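Local coordinates for ORF98 PTP-2 (Cydia pomonella granulosis virus, PDB 6I28), which probably dephosphorylates phosphotyrosine and phosphoserine or phosphothreonine in proteins, as dual-specificity phosphatases do, at residues L114-Y117 and Y118-T122. Residues are numbered along the deposited sequence; the frame is centred on the assembly and turned at random.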
ATOM      1  N   LEU A 114      -1.579  -2.539  -2.368  1.00 17.25           N
ATOM      2  CA  LEU A 114      -0.369  -1.795  -2.709  1.00 18.88           C
ATOM      3  C   LEU A 114       0.839  -2.209  -1.882  1.00 18.38           C
ATOM      4  O   LEU A 114       1.961  -2.256  -2.421  1.00 18.90           O
ATOM      5  CB  LEU A 114      -0.608  -0.290  -2.578  1.00 16.45           C
ATOM      6  CG  LEU A 114       0.535   0.687  -2.885  1.00 16.89           C
ATOM      7  CD1 LEU A 114       1.052   0.465  -4.285  1.00 16.17           C
ATOM      8  CD2 LEU A 114       0.093   2.143  -2.671  1.00 16.25           C
ATOM      9  N   ALA A 115       0.654  -2.443  -0.579  1.00 18.32           N
ATOM     10  CA  ALA A 115       1.763  -2.895   0.260  1.00 18.57           C
ATOM     11  C   ALA A 115       2.322  -4.214  -0.242  1.00 19.17           C
ATOM     12  O   ALA A 115       3.551  -4.368  -0.379  1.00 19.34           O
ATOM     13  CB  ALA A 115       1.300  -3.002   1.699  1.00 18.24           C
ATOM     14  N   ILE A 116       1.443  -5.151  -0.592  1.00 19.18           N
ATOM     15  CA  ILE A 116       1.876  -6.466  -1.047  1.00 19.93           C
ATOM     16  C   ILE A 116       2.644  -6.309  -2.343  1.00 20.88           C
ATOM     17  O   ILE A 116       3.679  -6.938  -2.543  1.00 20.96           O
ATOM     18  CB  ILE A 116       0.668  -7.413  -1.193  1.00 20.88           C
ATOM     19  CG1 ILE A 116       0.076  -7.813   0.169  1.00 22.62           C
ATOM     20  CG2 ILE A 116       1.038  -8.692  -2.015  1.00 22.89           C
ATOM     21  CD1 ILE A 116      -1.175  -8.727   0.133  1.00 24.30           C
ATOM     22  N   TYR A 117       2.172  -5.434  -3.228  1.00 17.90           N
ATOM     23  CA  TYR A 117       2.826  -5.257  -4.515  1.00 19.83           C
ATOM     24  C   TYR A 117       4.198  -4.613  -4.347  1.00 19.62           C
ATOM     25  O   TYR A 117       5.180  -5.031  -4.988  1.00 17.94           O
ATOM     26  CB  TYR A 117       1.978  -4.368  -5.420  1.00 21.65           C
ATOM     27  CG  TYR A 117       2.643  -4.115  -6.775  1.00 19.47           C
ATOM     28  CD1 TYR A 117       2.976  -5.122  -7.607  1.00 18.96           C
ATOM     29  CD2 TYR A 117       2.936  -2.836  -7.183  1.00 18.03           C
ATOM     30  CE1 TYR A 117       3.582  -4.900  -8.862  1.00 17.73           C
ATOM     31  CE2 TYR A 117       3.539  -2.553  -8.401  1.00 17.75           C
ATOM     32  CZ  TYR A 117       3.876  -3.579  -9.247  1.00 17.85           C
ATOM     33  OH  TYR A 117       4.478  -3.352 -10.474  1.00 16.44           O
ATOM     34  N   TYR A 118       4.294  -3.589  -3.490  1.00 15.80           N
ATOM     35  CA  TYR A 118       5.592  -3.054  -3.173  1.00 18.98           C
ATOM     36  C   TYR A 118       6.561  -4.099  -2.689  1.00 17.90           C
ATOM     37  O   TYR A 118       7.709  -4.113  -3.135  1.00 18.13           O
ATOM     38  CB  TYR A 118       5.485  -1.902  -2.171  1.00 20.34           C
ATOM     39  CG  TYR A 118       6.795  -1.248  -1.917  1.00 21.41           C
ATOM     40  CD1 TYR A 118       7.257  -0.292  -2.810  1.00 19.46           C
ATOM     41  CD2 TYR A 118       7.632  -1.603  -0.849  1.00 23.92           C
ATOM     42  CE1 TYR A 118       8.450   0.308  -2.652  1.00 22.82           C
ATOM     43  CE2 TYR A 118       8.867  -0.934  -0.671  1.00 24.20           C
ATOM     44  CZ  TYR A 118       9.270  -0.003  -1.608  1.00 23.78           C
ATOM     45  OH  TYR A 118      10.471   0.672  -1.534  1.00 26.35           O
ATOM     46  N   ILE A 119       6.108  -5.062  -1.857  1.00 18.13           N
ATOM     47  CA  ILE A 119       7.011  -6.100  -1.372  1.00 21.21           C
ATOM     48  C   ILE A 119       7.329  -7.134  -2.453  1.00 20.53           C
ATOM     49  O   ILE A 119       8.475  -7.572  -2.571  1.00 18.40           O
ATOM     50  CB  ILE A 119       6.360  -6.712  -0.102  1.00 22.29           C
ATOM     51  CG1 ILE A 119       6.387  -5.672   1.051  1.00 22.60           C
ATOM     52  CG2 ILE A 119       7.026  -8.036   0.314  1.00 24.93           C
ATOM     53  CD1 ILE A 119       5.758  -6.149   2.319  1.00 26.13           C
ATOM     54  N   MET A 120       6.325  -7.519  -3.266  1.00 19.98           N
ATOM     55  CA  MET A 120       6.556  -8.388  -4.402  1.00 21.01           C
ATOM     56  C   MET A 120       7.611  -7.828  -5.330  1.00 19.92           C
ATOM     57  O   MET A 120       8.549  -8.528  -5.707  1.00 22.55           O
ATOM     58  CB  MET A 120       5.263  -8.597  -5.201  1.00 22.59           C
ATOM     59  CG  MET A 120       4.162  -9.294  -4.495  1.00 23.95           C
ATOM     60  SD  MET A 120       2.638  -9.270  -5.443  1.00 27.73           S
ATOM     61  CE  MET A 120       3.192  -9.907  -7.011  1.00 40.57           C
ATOM     62  N   ARG A 121       7.560  -6.535  -5.596  1.00 19.00           N
ATOM     63  CA  ARG A 121       8.411  -6.009  -6.634  1.00 18.72           C
ATOM     64  C   ARG A 121       9.805  -5.622  -6.132  1.00 21.23           C
ATOM     65  O   ARG A 121      10.799  -5.813  -6.845  1.00 21.41           O
ATOM     66  CB  ARG A 121       7.735  -4.779  -7.264  1.00 17.88           C
ATOM     67  CG  ARG A 121       8.576  -4.117  -8.335  1.00 19.89           C
ATOM     68  CD  ARG A 121       7.712  -3.221  -9.199  1.00 22.11           C
ATOM     69  NE  ARG A 121       8.463  -2.222  -9.954  1.00 22.34           N
ATOM     70  CZ  ARG A 121       7.906  -1.364 -10.821  1.00 23.44           C
ATOM     71  NH1 ARG A 121       6.615  -1.401 -11.073  1.00 21.40           N
ATOM     72  NH2 ARG A 121       8.650  -0.468 -11.444  1.00 25.60           N
ATOM     73  N   THR A 122       9.914  -5.116  -4.913  1.00 21.91           N
ATOM     74  CA  THR A 122      11.228  -4.820  -4.367  1.00 23.41           C
ATOM     75  C   THR A 122      11.985  -6.097  -3.986  1.00 23.90           C
ATOM     76  O   THR A 122      13.224  -6.126  -4.019  1.00 26.94           O
ATOM     77  CB  THR A 122      11.130  -3.881  -3.143  1.00 23.38           C
ATOM     78  OG1 THR A 122      10.322  -4.427  -2.081  1.00 22.30           O
ATOM     79  CG2 THR A 122      10.609  -2.452  -3.556  1.00 24.98           C
TER
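Tyr117 and Arg121, one turn apart on helix 110-123, run side by side in the same direction and are bonded through the hydroxyl and the guanidinium edge. Arg121 NH1 donates to Tyr117 OH at 3.0 Å, with the hydroxyl 9° out of the guanidinium plane, while ring and guanidinium planes stand 82° apart. Both side chains leave the backbone with CG anti to N (chi1 178° in each), and the arginine stays extended from CG to NE, which brings NH1 level with the hydroxyl; Arg121 CB lies over one face of the Tyr117 ring. The stronger partner of each polar end lies elsewhere: Glu83 OE1 forms a salt bridge with Arg121 NH1, and Glu168 OXT, at the C-terminus, hydrogen-bonds Tyr117 OH. The backbone beneath is regular. The carbonyls of Leu114, Ala115, Ile116 and Tyr117 accept from the amides of Tyr118, Ile119, Met120 and Arg121, the shortest bond being Met120 N to Ile116 O at 2.8 Å. Tyr118 O takes two donors from opposite faces of its plane, Thr122 N at 3.0 Å and Thr122 OG1 at 2.8 Å, and Thr122 CG2 sits over a face of the Tyr118 ring. On the apolar flank, Met120 SD meets Ile116 CG2 at 3.8 Å, near Ala130 and Leu150. The i to i+4 pattern is that of a regular alpha-helix, mostly buried here against helices 82-95, 127-137 and 144-151: the helix that follows the phosphate-binding loop (P-loop) in the cysteine-dependent phosphatase fold.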